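Local coordinates for trilobed Protease (Pyrococcus furiosus, PDB 2GOP), which is probably a proteolytic enzyme, represented here by its seven-bladed beta-propeller domain, in which the ring of blades has an open Velcro topology, at residues A[15-20]-A[323-328]; A[27-32]-A[335-340]. One frame throughout, in Å; residues are numbered along the deposited sequence.

Contact 1: A[15-20]-A[323-328]; sequences AYLSDP and LRELFT
Arg-324 reaches across to the backbone of Leu-17, its NE donating a hydrogen bond to Leu-17 O at 2.8 Å. The carbonyl oxygen lies at the guanidinium edge, close to its plane, and the donor lies in the carbonyl plane, although the N-H...O angle of 143° is moderately bent. The chain runs extended from CG to NE, a length that suits arginine to bridging two backbones. NH2 passes on to the edge of the Tyr-16 ring, 3.6 Å from CD1, with ring and guanidinium planes turned 35° apart. Leu-323 CD1 meets the same ring at CE1 (3.8 Å), and NH1 of Arg-324 forms a salt bridge to Glu-318. An alanine in place of Arg-324 would probably leave Leu-17 O without this donor and Glu-318 without its partner charge. A water links the two backbones, donating to Ala-15 O and Arg-324 O and accepting from Leu-17 N. Beyond it the contact turns apolar: Leu-17 CD2 lies 4.4 Å from Leu-326 CB, and Pro-20 CB touches Leu-326 CD1 at 3.7 Å, where compact aliphatic groups suit a buried seam. The strands 16-20 and 325-328 belong to different sheets, their axes 42° apart; strand 16-23 pairs with strand 26-35, while strand 325-329 lies between 313-318 and 333-335, so the first and last blades pack against each other.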
loop_
_atom_site.group_PDB
_atom_site.type_symbol
_atom_site.label_atom_id
_atom_site.label_comp_id
_atom_site.label_asym_id
_atom_site.label_seq_id
_atom_site.Cartn_x
_atom_site.Cartn_y
_atom_site.Cartn_z
ATOM N N ALA A 15 -20.595 -3.867 18.650
ATOM C CA ALA A 15 -21.065 -3.419 17.350
ATOM C C ALA A 15 -19.906 -2.699 16.684
ATOM O O ALA A 15 -19.289 -1.828 17.291
ATOM C CB ALA A 15 -22.245 -2.490 17.507
ATOM N N TYR A 16 -19.603 -3.075 15.445
ATOM C CA TYR A 16 -18.480 -2.500 14.716
ATOM C C TYR A 16 -18.989 -1.683 13.535
ATOM O O TYR A 16 -19.556 -2.232 12.590
ATOM C CB TYR A 16 -17.533 -3.606 14.247
ATOM C CG TYR A 16 -16.901 -4.372 15.385
ATOM C CD1 TYR A 16 -15.792 -3.866 16.060
ATOM C CD2 TYR A 16 -17.420 -5.594 15.802
ATOM C CE1 TYR A 16 -15.212 -4.565 17.122
ATOM C CE2 TYR A 16 -16.855 -6.295 16.863
ATOM C CZ TYR A 16 -15.751 -5.777 17.520
ATOM O OH TYR A 16 -15.178 -6.481 18.563
ATOM N N LEU A 17 -18.767 -0.370 13.599
ATOM C CA LEU A 17 -19.278 0.570 12.608
ATOM C C LEU A 17 -18.230 0.875 11.541
ATOM O O LEU A 17 -17.059 1.067 11.855
ATOM C CB LEU A 17 -19.696 1.883 13.272
ATOM C CG LEU A 17 -21.125 1.960 13.827
ATOM C CD1 LEU A 17 -21.413 0.874 14.834
ATOM C CD2 LEU A 17 -21.345 3.317 14.427
ATOM N N SER A 18 -18.663 0.962 10.289
ATOM C CA SER A 18 -17.749 1.303 9.205
ATOM C C SER A 18 -18.463 2.067 8.108
ATOM O O SER A 18 -19.688 2.063 8.026
ATOM C CB SER A 18 -17.085 0.045 8.625
ATOM O OG SER A 18 -18.041 -0.901 8.176
ATOM N N ASP A 19 -17.668 2.751 7.294
ATOM C CA ASP A 19 -18.127 3.366 6.057
ATOM C C ASP A 19 -19.279 4.366 6.233
ATOM O O ASP A 19 -20.384 4.170 5.679
ATOM C CB ASP A 19 -18.509 2.276 5.057
ATOM C CG ASP A 19 -18.458 2.755 3.617
ATOM O OD1 ASP A 19 -18.107 3.938 3.383
ATOM O OD2 ASP A 19 -18.772 1.940 2.719
ATOM N N PRO A 20 -19.011 5.475 6.942
ATOM C CA PRO A 20 -20.044 6.505 7.163
ATOM C C PRO A 20 -20.329 7.286 5.890
ATOM O O PRO A 20 -19.415 7.611 5.137
ATOM C CB PRO A 20 -19.412 7.424 8.203
ATOM C CG PRO A 20 -17.947 7.287 7.976
ATOM C CD PRO A 20 -17.723 5.856 7.542
ATOM N N LEU A 323 -14.831 2.206 21.326
ATOM C CA LEU A 323 -14.897 1.836 19.923
ATOM C C LEU A 323 -15.568 2.955 19.140
ATOM O O LEU A 323 -16.346 3.735 19.685
ATOM C CB LEU A 323 -15.682 0.532 19.725
ATOM C CG LEU A 323 -14.928 -0.784 19.900
ATOM C CD1 LEU A 323 -15.903 -1.951 19.814
ATOM C CD2 LEU A 323 -13.827 -0.903 18.850
ATOM N N ARG A 324 -15.253 3.034 17.860
ATOM C CA ARG A 324 -15.843 4.040 16.989
ATOM C C ARG A 324 -17.373 4.082 17.063
ATOM O O ARG A 324 -18.039 3.044 17.102
ATOM C CB ARG A 324 -15.389 3.842 15.541
ATOM C CG ARG A 324 -15.682 2.468 14.967
ATOM C CD ARG A 324 -14.688 2.085 13.889
ATOM N NE ARG A 324 -14.853 0.692 13.471
ATOM C CZ ARG A 324 -14.268 -0.361 14.038
ATOM N NH1 ARG A 324 -13.455 -0.230 15.076
ATOM N NH2 ARG A 324 -14.499 -1.568 13.552
ATOM N N GLU A 325 -17.896 5.306 17.109
ATOM C CA GLU A 325 -19.325 5.595 16.987
ATOM C C GLU A 325 -19.492 6.701 15.933
ATOM O O GLU A 325 -18.514 7.333 15.529
ATOM C CB GLU A 325 -19.895 6.071 18.321
ATOM C CG GLU A 325 -19.837 5.048 19.468
ATOM C CD GLU A 325 -20.887 3.945 19.373
ATOM O OE1 GLU A 325 -21.818 4.042 18.543
ATOM O OE2 GLU A 325 -20.777 2.968 20.147
ATOM N N LEU A 326 -20.724 6.937 15.505
ATOM C CA LEU A 326 -21.016 7.943 14.494
ATOM C C LEU A 326 -21.269 9.303 15.130
ATOM O O LEU A 326 -21.961 9.420 16.150
ATOM C CB LEU A 326 -22.238 7.531 13.671
ATOM C CG LEU A 326 -22.402 8.182 12.295
ATOM C CD1 LEU A 326 -21.434 7.598 11.304
ATOM C CD2 LEU A 326 -23.827 8.007 11.803
ATOM N N PHE A 327 -20.707 10.332 14.503
ATOM C CA PHE A 327 -20.856 11.715 14.942
ATOM C C PHE A 327 -21.170 12.569 13.728
ATOM O O PHE A 327 -20.761 12.236 12.618
ATOM C CB PHE A 327 -19.550 12.226 15.567
ATOM C CG PHE A 327 -19.182 11.567 16.872
ATOM C CD1 PHE A 327 -18.564 10.326 16.888
ATOM C CD2 PHE A 327 -19.428 12.201 18.080
ATOM C CE1 PHE A 327 -18.215 9.720 18.087
ATOM C CE2 PHE A 327 -19.078 11.601 19.290
ATOM C CZ PHE A 327 -18.473 10.366 19.294
ATOM N N THR A 328 -21.886 13.670 13.939
ATOM C CA THR A 328 -22.048 14.685 12.899
ATOM C C THR A 328 -21.387 15.987 13.329
ATOM O O THR A 328 -21.066 16.189 14.500
ATOM C CB THR A 328 -23.535 14.963 12.528
ATOM O OG1 THR A 328 -24.278 15.328 13.695
ATOM C CG2 THR A 328 -24.183 13.739 11.863
HETATM O O HOH W 1 -17.719 0.455 16.459
#

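Contact 2: A[27-32]-A[335-340]; sequences VAYVLT and QLTDYN
The rings of Tyr-29 and Tyr-339 reach toward each other tip to tip, each receiving the other's hydroxyl at its edge, near the ring plane. Leu-31 lies over one face of the Tyr-339 ring: its CD1 sits above the centre, 4.2 Å from the centroid and 3° off the normal, a CH-pi contact. The other methyl, Leu-31 CD2, comes within 3.6 Å of Tyr-339 CE1. Around Tyr-29, the methyl CG2 of Thr-337 approaches obliquely, 3.4 Å from Tyr-29 OH. This is the seam of a beta-propeller with open Velcro topology. Strand 26-35 lies in the first blade and the segment 335-340 follows the last strand of the last blade, so the ends of the ring meet through side chains and do not share a sheet.

The two segments run nearly in the same direction, 9° apart, with backbones too far apart to pair, and large side chains suit the span. Alternation along the strand brings Val-27, Tyr-29 and Leu-31 to the same side, each starting out toward 335-340. Val-27 CG2 meets Leu-336 CD1 tip to tip at 4.1 Å, where branched aliphatic residues need only shape and no polar partner. Thr-337 serves both chemistries: its methyl faces Tyr-29, while OG1 bonds to Glu-325 and to the N of Leu-326. The segment 335-340 is also braced internally, as Gln-335 NE2 donates to Thr-337 O. At the centre, tyrosine provides both a broad apolar ring and a polar tip: the two hydroxyls, Tyr-29 OH and Tyr-339 OH, are hydrogen-bonded at 2.6 Å, and either could be the donor.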
loop_
_atom_site.group_PDB
_atom_site.type_symbol
_atom_site.label_atom_id
_atom_site.label_comp_id
_atom_site.label_asym_id
_atom_site.label_seq_id
_atom_site.Cartn_x
_atom_site.Cartn_y
_atom_site.Cartn_z
ATOM N N VAL A 27 -28.035 10.005 6.982
ATOM C CA VAL A 27 -26.732 9.392 7.176
ATOM C C VAL A 27 -26.933 7.889 7.046
ATOM O O VAL A 27 -28.022 7.378 7.315
ATOM C CB VAL A 27 -26.107 9.748 8.544
ATOM C CG1 VAL A 27 -25.970 11.257 8.677
ATOM C CG2 VAL A 27 -26.930 9.183 9.688
ATOM N N ALA A 28 -25.895 7.194 6.594
ATOM C CA ALA A 28 -25.888 5.735 6.594
ATOM C C ALA A 28 -24.510 5.217 6.958
ATOM O O ALA A 28 -23.500 5.929 6.845
ATOM C CB ALA A 28 -26.319 5.172 5.237
ATOM N N TYR A 29 -24.488 3.964 7.399
ATOM C CA TYR A 29 -23.261 3.298 7.799
ATOM C C TYR A 29 -23.487 1.804 7.878
ATOM O O TYR A 29 -24.629 1.333 7.863
ATOM C CB TYR A 29 -22.765 3.825 9.155
ATOM C CG TYR A 29 -23.786 3.757 10.257
ATOM C CD1 TYR A 29 -24.729 4.767 10.417
ATOM C CD2 TYR A 29 -23.816 2.677 11.148
ATOM C CE1 TYR A 29 -25.658 4.720 11.420
ATOM C CE2 TYR A 29 -24.754 2.618 12.159
ATOM C CZ TYR A 29 -25.671 3.644 12.289
ATOM O OH TYR A 29 -26.606 3.606 13.292
ATOM N N VAL A 30 -22.387 1.064 7.978
ATOM C CA VAL A 30 -22.446 -0.374 8.148
ATOM C C VAL A 30 -22.272 -0.698 9.641
ATOM O O VAL A 30 -21.334 -0.224 10.291
ATOM C CB VAL A 30 -21.369 -1.102 7.297
ATOM C CG1 VAL A 30 -21.455 -2.596 7.502
ATOM C CG2 VAL A 30 -21.538 -0.763 5.824
ATOM N N LEU A 31 -23.218 -1.476 10.167
ATOM C CA LEU A 31 -23.170 -2.001 11.525
ATOM C C LEU A 31 -22.837 -3.484 11.406
ATOM O O LEU A 31 -23.574 -4.226 10.751
ATOM C CB LEU A 31 -24.535 -1.819 12.214
ATOM C CG LEU A 31 -24.733 -2.385 13.628
ATOM C CD1 LEU A 31 -23.675 -1.886 14.578
ATOM C CD2 LEU A 31 -26.122 -2.046 14.162
ATOM N N THR A 32 -21.719 -3.904 12.000
ATOM C CA THR A 32 -21.312 -5.309 11.975
ATOM C C THR A 32 -21.350 -5.881 13.391
ATOM O O THR A 32 -20.877 -5.255 14.343
ATOM C CB THR A 32 -19.897 -5.512 11.362
ATOM O OG1 THR A 32 -19.853 -4.987 10.027
ATOM C CG2 THR A 32 -19.533 -7.000 11.337
ATOM N N GLN A 335 -23.152 13.473 18.907
ATOM C CA GLN A 335 -23.020 12.028 18.820
ATOM C C GLN A 335 -24.345 11.425 18.378
ATOM O O GLN A 335 -25.384 11.689 18.993
ATOM C CB GLN A 335 -22.604 11.445 20.164
ATOM C CG GLN A 335 -22.199 9.980 20.078
ATOM C CD GLN A 335 -21.552 9.464 21.346
ATOM O OE1 GLN A 335 -21.091 10.239 22.186
ATOM N NE2 GLN A 335 -21.511 8.142 21.488
ATOM N N LEU A 336 -24.307 10.601 17.329
ATOM C CA LEU A 336 -25.522 9.983 16.789
ATOM C C LEU A 336 -25.761 8.540 17.221
ATOM O O LEU A 336 -26.909 8.104 17.282
ATOM C CB LEU A 336 -25.522 10.038 15.262
ATOM C CG LEU A 336 -25.715 11.411 14.632
ATOM C CD1 LEU A 336 -25.915 11.234 13.132
ATOM C CD2 LEU A 336 -26.884 12.161 15.245
ATOM N N THR A 337 -24.693 7.788 17.472
ATOM C CA THR A 337 -24.825 6.389 17.886
ATOM C C THR A 337 -24.158 6.157 19.239
ATOM O O THR A 337 -23.236 6.873 19.620
ATOM C CB THR A 337 -24.230 5.402 16.842
ATOM O OG1 THR A 337 -22.813 5.581 16.748
ATOM C CG2 THR A 337 -24.850 5.604 15.473
ATOM N N ASP A 338 -24.647 5.154 19.962
ATOM C CA ASP A 338 -24.043 4.744 21.233
ATOM C C ASP A 338 -24.209 3.237 21.433
ATOM O O ASP A 338 -24.501 2.769 22.528
ATOM C CB ASP A 338 -24.643 5.541 22.395
ATOM C CG ASP A 338 -26.158 5.381 22.516
ATOM O OD1 ASP A 338 -26.782 4.734 21.653
ATOM O OD2 ASP A 338 -26.731 5.908 23.487
ATOM N N TYR A 339 -24.014 2.488 20.352
ATOM C CA TYR A 339 -24.285 1.050 20.337
ATOM C C TYR A 339 -23.577 0.340 21.476
ATOM O O TYR A 339 -24.171 -0.470 22.190
ATOM C CB TYR A 339 -23.851 0.444 18.997
ATOM C CG TYR A 339 -24.801 0.743 17.859
ATOM C CD1 TYR A 339 -26.026 0.077 17.760
ATOM C CD2 TYR A 339 -24.481 1.677 16.880
ATOM C CE1 TYR A 339 -26.908 0.340 16.715
ATOM C CE2 TYR A 339 -25.355 1.949 15.840
ATOM C CZ TYR A 339 -26.568 1.277 15.759
ATOM O OH TYR A 339 -27.434 1.539 14.724
ATOM N N ASN A 340 -22.310 0.669 21.667
ATOM C CA ASN A 340 -21.475 -0.057 22.619
ATOM C C ASN A 340 -21.529 0.434 24.056
ATOM O O ASN A 340 -21.076 -0.268 24.962
ATOM C CB ASN A 340 -20.044 -0.082 22.099
ATOM C CG ASN A 340 -19.932 -0.905 20.860
ATOM O OD1 ASN A 340 -20.178 -2.109 20.896
ATOM N ND2 ASN A 340 -19.617 -0.266 19.740
#

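Both contacts close the same seam between the first and last blades, and their centres lie only 5 Å apart. Both are largely buried, though Tyr-16 and Leu-323 in contact 1 and Leu-336 and Tyr-339 in contact 2 remain partly exposed. Contact 1 sets strand 16-23 against strand 325-329 and the loop residues just before it, mixing an arginine-to-backbone bond and a shared water with leucine packing; contact 2 joins a strand to a loop, entirely through side chains. They interlock: Thr-328 packs on Leu-336, and Ala-15 on Leu-31. Strands 16-23 and 26-35 are sheet neighbours, so both contacts use adjoining strands of the first blade against parts of the last.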